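Local coordinates for protein SusD homolog (Bacteroides thetaiotaomicron VPI-5482, PDB 3IHV) that probably binds glycans at the outer membrane of this gut bacterium, as a SusD-family partner in polysaccharide uptake, at residues W392-L403 / E458-H468. Numbering follows the deposited sequence.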
loop_
_atom_site.group_PDB
_atom_site.type_symbol
_atom_site.label_atom_id
_atom_site.label_comp_id
_atom_site.label_asym_id
_atom_site.label_seq_id
_atom_site.Cartn_x
_atom_site.Cartn_y
_atom_site.Cartn_z
ATOM N N TRP A 392 2.528 -5.502 -6.786
ATOM C CA TRP A 392 2.107 -4.835 -5.545
ATOM C C TRP A 392 0.705 -4.243 -5.591
ATOM O O TRP A 392 0.437 -3.289 -6.338
ATOM C CB TRP A 392 3.098 -3.728 -5.129
ATOM C CG TRP A 392 2.746 -3.196 -3.785
ATOM C CD1 TRP A 392 2.242 -1.968 -3.482
ATOM C CD2 TRP A 392 2.886 -3.889 -2.551
ATOM N NE1 TRP A 392 2.013 -1.869 -2.130
ATOM C CE2 TRP A 392 2.396 -3.030 -1.524
ATOM C CE3 TRP A 392 3.292 -5.181 -2.218
ATOM C CZ2 TRP A 392 2.372 -3.400 -0.188
ATOM C CZ3 TRP A 392 3.288 -5.554 -0.892
ATOM C CH2 TRP A 392 2.826 -4.666 0.116
ATOM N N TYR A 393 -0.192 -4.793 -4.789
ATOM C CA TYR A 393 -1.529 -4.233 -4.685
ATOM C C TYR A 393 -1.514 -2.975 -3.803
ATOM O O TYR A 393 -1.288 -3.049 -2.579
ATOM C CB TYR A 393 -2.541 -5.169 -4.039
ATOM C CG TYR A 393 -2.933 -6.398 -4.837
ATOM C CD1 TYR A 393 -3.631 -6.277 -6.050
ATOM C CD2 TYR A 393 -2.676 -7.659 -4.342
ATOM C CE1 TYR A 393 -4.032 -7.391 -6.759
ATOM C CE2 TYR A 393 -3.067 -8.807 -5.047
ATOM C CZ TYR A 393 -3.755 -8.657 -6.248
ATOM O OH TYR A 393 -4.145 -9.777 -6.931
ATOM N N PHE A 394 -1.743 -1.820 -4.413
ATOM C CA PHE A 394 -1.917 -0.598 -3.645
ATOM C C PHE A 394 -3.393 -0.416 -3.211
ATOM O O PHE A 394 -3.690 0.132 -2.121
ATOM C CB PHE A 394 -1.418 0.607 -4.464
ATOM C CG PHE A 394 -1.577 1.944 -3.760
ATOM C CD1 PHE A 394 -0.767 2.281 -2.690
ATOM C CD2 PHE A 394 -2.470 2.882 -4.241
ATOM C CE1 PHE A 394 -0.899 3.518 -2.057
ATOM C CE2 PHE A 394 -2.613 4.120 -3.629
ATOM C CZ PHE A 394 -1.814 4.448 -2.537
ATOM N N LEU A 395 -4.336 -0.804 -4.082
ATOM C CA LEU A 395 -5.760 -0.667 -3.793
ATOM C C LEU A 395 -6.575 -1.786 -4.444
ATOM O O LEU A 395 -6.529 -1.972 -5.688
ATOM C CB LEU A 395 -6.315 0.681 -4.306
ATOM C CG LEU A 395 -7.746 1.012 -3.828
ATOM C CD1 LEU A 395 -7.782 1.131 -2.308
ATOM C CD2 LEU A 395 -8.274 2.278 -4.531
ATOM N N ARG A 396 -7.280 -2.551 -3.613
ATOM C CA ARG A 396 -8.164 -3.626 -4.030
ATOM C C ARG A 396 -9.613 -3.230 -3.724
ATOM O O ARG A 396 -9.874 -2.492 -2.790
ATOM C CB ARG A 396 -7.874 -4.922 -3.245
ATOM C CG ARG A 396 -6.505 -5.463 -3.495
ATOM C CD ARG A 396 -6.328 -6.895 -3.057
ATOM N NE ARG A 396 -6.142 -7.098 -1.631
ATOM C CZ ARG A 396 -7.066 -7.560 -0.771
ATOM N NH1 ARG A 396 -8.323 -7.838 -1.144
ATOM N NH2 ARG A 396 -6.707 -7.789 0.479
ATOM N N TYR A 397 -10.566 -3.771 -4.449
ATOM C CA TYR A 397 -11.966 -3.453 -4.159
ATOM C C TYR A 397 -12.386 -3.803 -2.741
ATOM O O TYR A 397 -13.250 -3.122 -2.180
ATOM C CB TYR A 397 -12.826 -4.188 -5.159
ATOM C CG TYR A 397 -14.292 -3.907 -5.174
ATOM C CD1 TYR A 397 -14.788 -2.721 -5.679
ATOM C CD2 TYR A 397 -15.201 -4.868 -4.770
ATOM C CE1 TYR A 397 -16.142 -2.480 -5.751
ATOM C CE2 TYR A 397 -16.552 -4.640 -4.844
ATOM C CZ TYR A 397 -17.022 -3.434 -5.352
ATOM O OH TYR A 397 -18.365 -3.227 -5.444
ATOM N N ALA A 398 -11.800 -4.845 -2.125
ATOM C CA ALA A 398 -12.184 -5.164 -0.738
ATOM C C ALA A 398 -11.916 -3.981 0.219
ATOM O O ALA A 398 -12.652 -3.746 1.152
ATOM C CB ALA A 398 -11.449 -6.425 -0.230
ATOM N N ASP A 399 -10.809 -3.294 -0.009
ATOM C CA ASP A 399 -10.404 -2.103 0.782
ATOM C C ASP A 399 -11.497 -1.056 0.620
ATOM O O ASP A 399 -12.004 -0.460 1.610
ATOM C CB ASP A 399 -9.047 -1.644 0.230
ATOM C CG ASP A 399 -8.336 -0.587 1.077
ATOM O OD1 ASP A 399 -8.959 0.075 1.926
ATOM O OD2 ASP A 399 -7.113 -0.405 0.841
ATOM N N VAL A 400 -11.950 -0.862 -0.622
ATOM C CA VAL A 400 -12.994 0.109 -0.876
ATOM C C VAL A 400 -14.317 -0.299 -0.211
ATOM O O VAL A 400 -14.977 0.552 0.380
ATOM C CB VAL A 400 -13.214 0.396 -2.376
ATOM C CG1 VAL A 400 -14.317 1.464 -2.549
ATOM C CG2 VAL A 400 -11.884 0.853 -3.065
ATOM N N LEU A 401 -14.674 -1.585 -0.249
ATOM C CA LEU A 401 -15.899 -2.012 0.452
ATOM C C LEU A 401 -15.775 -1.680 1.943
ATOM O O LEU A 401 -16.709 -1.179 2.555
ATOM C CB LEU A 401 -16.189 -3.501 0.288
ATOM C CG LEU A 401 -16.661 -3.928 -1.104
ATOM C CD1 LEU A 401 -16.744 -5.471 -1.254
ATOM C CD2 LEU A 401 -17.993 -3.277 -1.475
ATOM N N LEU A 402 -14.607 -1.959 2.509
ATOM C CA LEU A 402 -14.437 -1.690 3.949
ATOM C C LEU A 402 -14.477 -0.172 4.226
ATOM O O LEU A 402 -15.056 0.274 5.234
ATOM C CB LEU A 402 -13.159 -2.321 4.467
ATOM C CG LEU A 402 -13.143 -3.854 4.469
ATOM C CD1 LEU A 402 -11.844 -4.429 5.026
ATOM C CD2 LEU A 402 -14.322 -4.401 5.269
ATOM N N LEU A 403 -13.907 0.631 3.306
ATOM C CA LEU A 403 -13.965 2.097 3.452
ATOM C C LEU A 403 -15.393 2.602 3.385
ATOM O O LEU A 403 -15.770 3.555 4.094
ATOM C CB LEU A 403 -13.135 2.796 2.363
ATOM C CG LEU A 403 -11.620 2.652 2.501
ATOM C CD1 LEU A 403 -10.927 3.169 1.246
ATOM C CD2 LEU A 403 -11.149 3.441 3.767
ATOM N N GLU A 458 -11.441 -5.581 10.816
ATOM C CA GLU A 458 -11.586 -6.261 9.513
ATOM C C GLU A 458 -10.501 -5.835 8.552
ATOM O O GLU A 458 -10.023 -6.632 7.752
ATOM C CB GLU A 458 -12.973 -5.999 8.921
ATOM C CG GLU A 458 -13.290 -6.907 7.795
ATOM C CD GLU A 458 -13.415 -8.363 8.237
ATOM O OE1 GLU A 458 -13.873 -8.602 9.384
ATOM O OE2 GLU A 458 -13.048 -9.259 7.440
ATOM N N ARG A 459 -10.109 -4.559 8.609
ATOM C CA ARG A 459 -9.028 -4.068 7.774
ATOM C C ARG A 459 -7.730 -4.825 8.006
ATOM O O ARG A 459 -6.982 -5.096 7.034
ATOM C CB ARG A 459 -8.833 -2.552 7.941
ATOM C CG ARG A 459 -10.023 -1.738 7.398
ATOM C CD ARG A 459 -9.740 -0.249 7.446
ATOM N NE ARG A 459 -8.699 0.156 6.494
ATOM C CZ ARG A 459 -8.873 0.244 5.179
ATOM N NH1 ARG A 459 -10.048 -0.042 4.590
ATOM N NH2 ARG A 459 -7.836 0.563 4.429
ATOM N N SER A 460 -7.454 -5.196 9.264
ATOM C CA SER A 460 -6.280 -6.014 9.538
ATOM C C SER A 460 -6.440 -7.399 8.944
ATOM O O SER A 460 -5.515 -7.899 8.303
ATOM C CB SER A 460 -5.957 -6.060 11.036
ATOM O OG SER A 460 -6.840 -6.876 11.768
ATOM N N TYR A 461 -7.608 -8.030 9.107
ATOM C CA TYR A 461 -7.845 -9.383 8.565
ATOM C C TYR A 461 -7.891 -9.431 7.044
ATOM O O TYR A 461 -7.448 -10.424 6.436
ATOM C CB TYR A 461 -9.112 -10.012 9.165
ATOM C CG TYR A 461 -9.068 -10.233 10.680
ATOM C CD1 TYR A 461 -7.863 -10.350 11.376
ATOM C CD2 TYR A 461 -10.230 -10.470 11.383
ATOM C CE1 TYR A 461 -7.835 -10.615 12.732
ATOM C CE2 TYR A 461 -10.212 -10.767 12.739
ATOM C CZ TYR A 461 -9.014 -10.835 13.405
ATOM O OH TYR A 461 -9.007 -11.120 14.751
ATOM N N GLU A 462 -8.359 -8.344 6.425
ATOM C CA GLU A 462 -8.463 -8.341 4.979
ATOM C C GLU A 462 -7.182 -7.929 4.269
ATOM O O GLU A 462 -6.803 -8.523 3.236
ATOM C CB GLU A 462 -9.600 -7.407 4.536
ATOM C CG GLU A 462 -9.788 -7.362 3.015
ATOM C CD GLU A 462 -10.105 -8.713 2.372
ATOM O OE1 GLU A 462 -10.603 -9.663 3.071
ATOM O OE2 GLU A 462 -9.803 -8.854 1.155
ATOM N N LEU A 463 -6.520 -6.917 4.819
ATOM C CA LEU A 463 -5.431 -6.224 4.135
ATOM C C LEU A 463 -4.045 -6.337 4.786
ATOM O O LEU A 463 -3.139 -5.598 4.421
ATOM C CB LEU A 463 -5.816 -4.736 4.064
ATOM C CG LEU A 463 -7.153 -4.411 3.412
ATOM C CD1 LEU A 463 -7.549 -2.950 3.741
ATOM C CD2 LEU A 463 -7.079 -4.612 1.937
ATOM N N SER A 464 -3.879 -7.254 5.739
ATOM C CA SER A 464 -2.641 -7.368 6.481
ATOM C C SER A 464 -1.436 -7.361 5.575
ATOM O O SER A 464 -1.470 -7.993 4.541
ATOM C CB SER A 464 -2.621 -8.649 7.341
ATOM O OG SER A 464 -2.728 -9.839 6.575
ATOM N N PHE A 465 -0.404 -6.570 5.961
ATOM C CA PHE A 465 0.895 -6.545 5.286
ATOM C C PHE A 465 0.890 -5.832 3.917
ATOM O O PHE A 465 1.954 -5.674 3.318
ATOM C CB PHE A 465 1.510 -7.946 5.188
ATOM C CG PHE A 465 1.295 -8.756 6.421
ATOM C CD1 PHE A 465 1.708 -8.270 7.665
ATOM C CD2 PHE A 465 0.638 -9.987 6.364
ATOM C CE1 PHE A 465 1.459 -9.003 8.815
ATOM C CE2 PHE A 465 0.389 -10.700 7.524
ATOM C CZ PHE A 465 0.784 -10.199 8.749
ATOM N N GLU A 466 -0.279 -5.395 3.439
ATOM C CA GLU A 466 -0.393 -4.727 2.131
ATOM C C GLU A 466 -0.140 -3.189 2.194
ATOM O O GLU A 466 -0.397 -2.468 1.231
ATOM C CB GLU A 466 -1.756 -5.006 1.514
ATOM C CG GLU A 466 -1.989 -6.459 1.178
ATOM C CD GLU A 466 -3.394 -6.735 0.696
ATOM O OE1 GLU A 466 -3.868 -6.092 -0.280
ATOM O OE2 GLU A 466 -4.042 -7.621 1.297
ATOM N N GLY A 467 0.343 -2.712 3.340
ATOM C CA GLY A 467 0.839 -1.349 3.465
ATOM C C GLY A 467 -0.095 -0.293 3.989
ATOM O O GLY A 467 0.220 0.900 3.875
ATOM N N HIS A 468 -1.208 -0.709 4.570
ATOM C CA HIS A 468 -2.229 0.227 5.035
ATOM C C HIS A 468 -2.337 0.418 6.521
ATOM O O HIS A 468 -2.896 1.425 6.987
ATOM C CB HIS A 468 -3.614 -0.248 4.535
ATOM C CG HIS A 468 -3.616 -0.552 3.076
ATOM N ND1 HIS A 468 -3.325 0.409 2.119
ATOM C CD2 HIS A 468 -3.712 -1.731 2.422
ATOM C CE1 HIS A 468 -3.300 -0.172 0.930
ATOM N NE2 HIS A 468 -3.536 -1.467 1.087
HETATM O O HOH W 1 0.129 -0.318 -0.400
HETATM O O HOH W 2 -3.615 -3.455 -0.952
#
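Leu402 packs CD1 against Glu462 CB (3.8 Å) and CD2 against Glu458 CG, a worked example of acids that lend their aliphatic carbons to a leucine while their carboxylates pair elsewhere, both with Arg320. Beside it, Arg459, bent at chi3, grips Asp399 end-on: NH1 and NH2 both donate to OD1, NH2 at 2.8 Å, from the same face of the carboxylate plane. Leu403 CD2 lies over one face of this guanidinium, 3.7 Å from Arg459 NH1. Glu466, in the type II turn from Leu463, meets Arg396 side-on. Arg396 NE donates to Glu466 OE1 at 2.8 Å, and NH2 makes a nearly straight bond to OE2. Both oxygens use their syn lone pairs, and the flat groups lie 27° apart. Arg396 NH1, shared with Glu258, reaches the anti lone pair of Glu462 OE2 at 2.9 Å. A bend at chi3 (-78°) swings the guanidinium between the two acids, where Leu463 CD2 covers one face. Replacing Arg396 with alanine would probably cost Glu466 its two-nitrogen grip and remove the positive charge between the acids. A water links Glu466 OE1 to Tyr393 O and His468 NE2. Lys370, Lys204 and Asp472 extend the salt bridges from Glu466, Asp399 and Arg459 respectively. Segments 397-403 and 458-463 run antiparallel (172°) in the alpha-helical SusD-family framework, with helices 417-430 and 195-210 packed against the contact and strand 392-396 paired with strand 259-263.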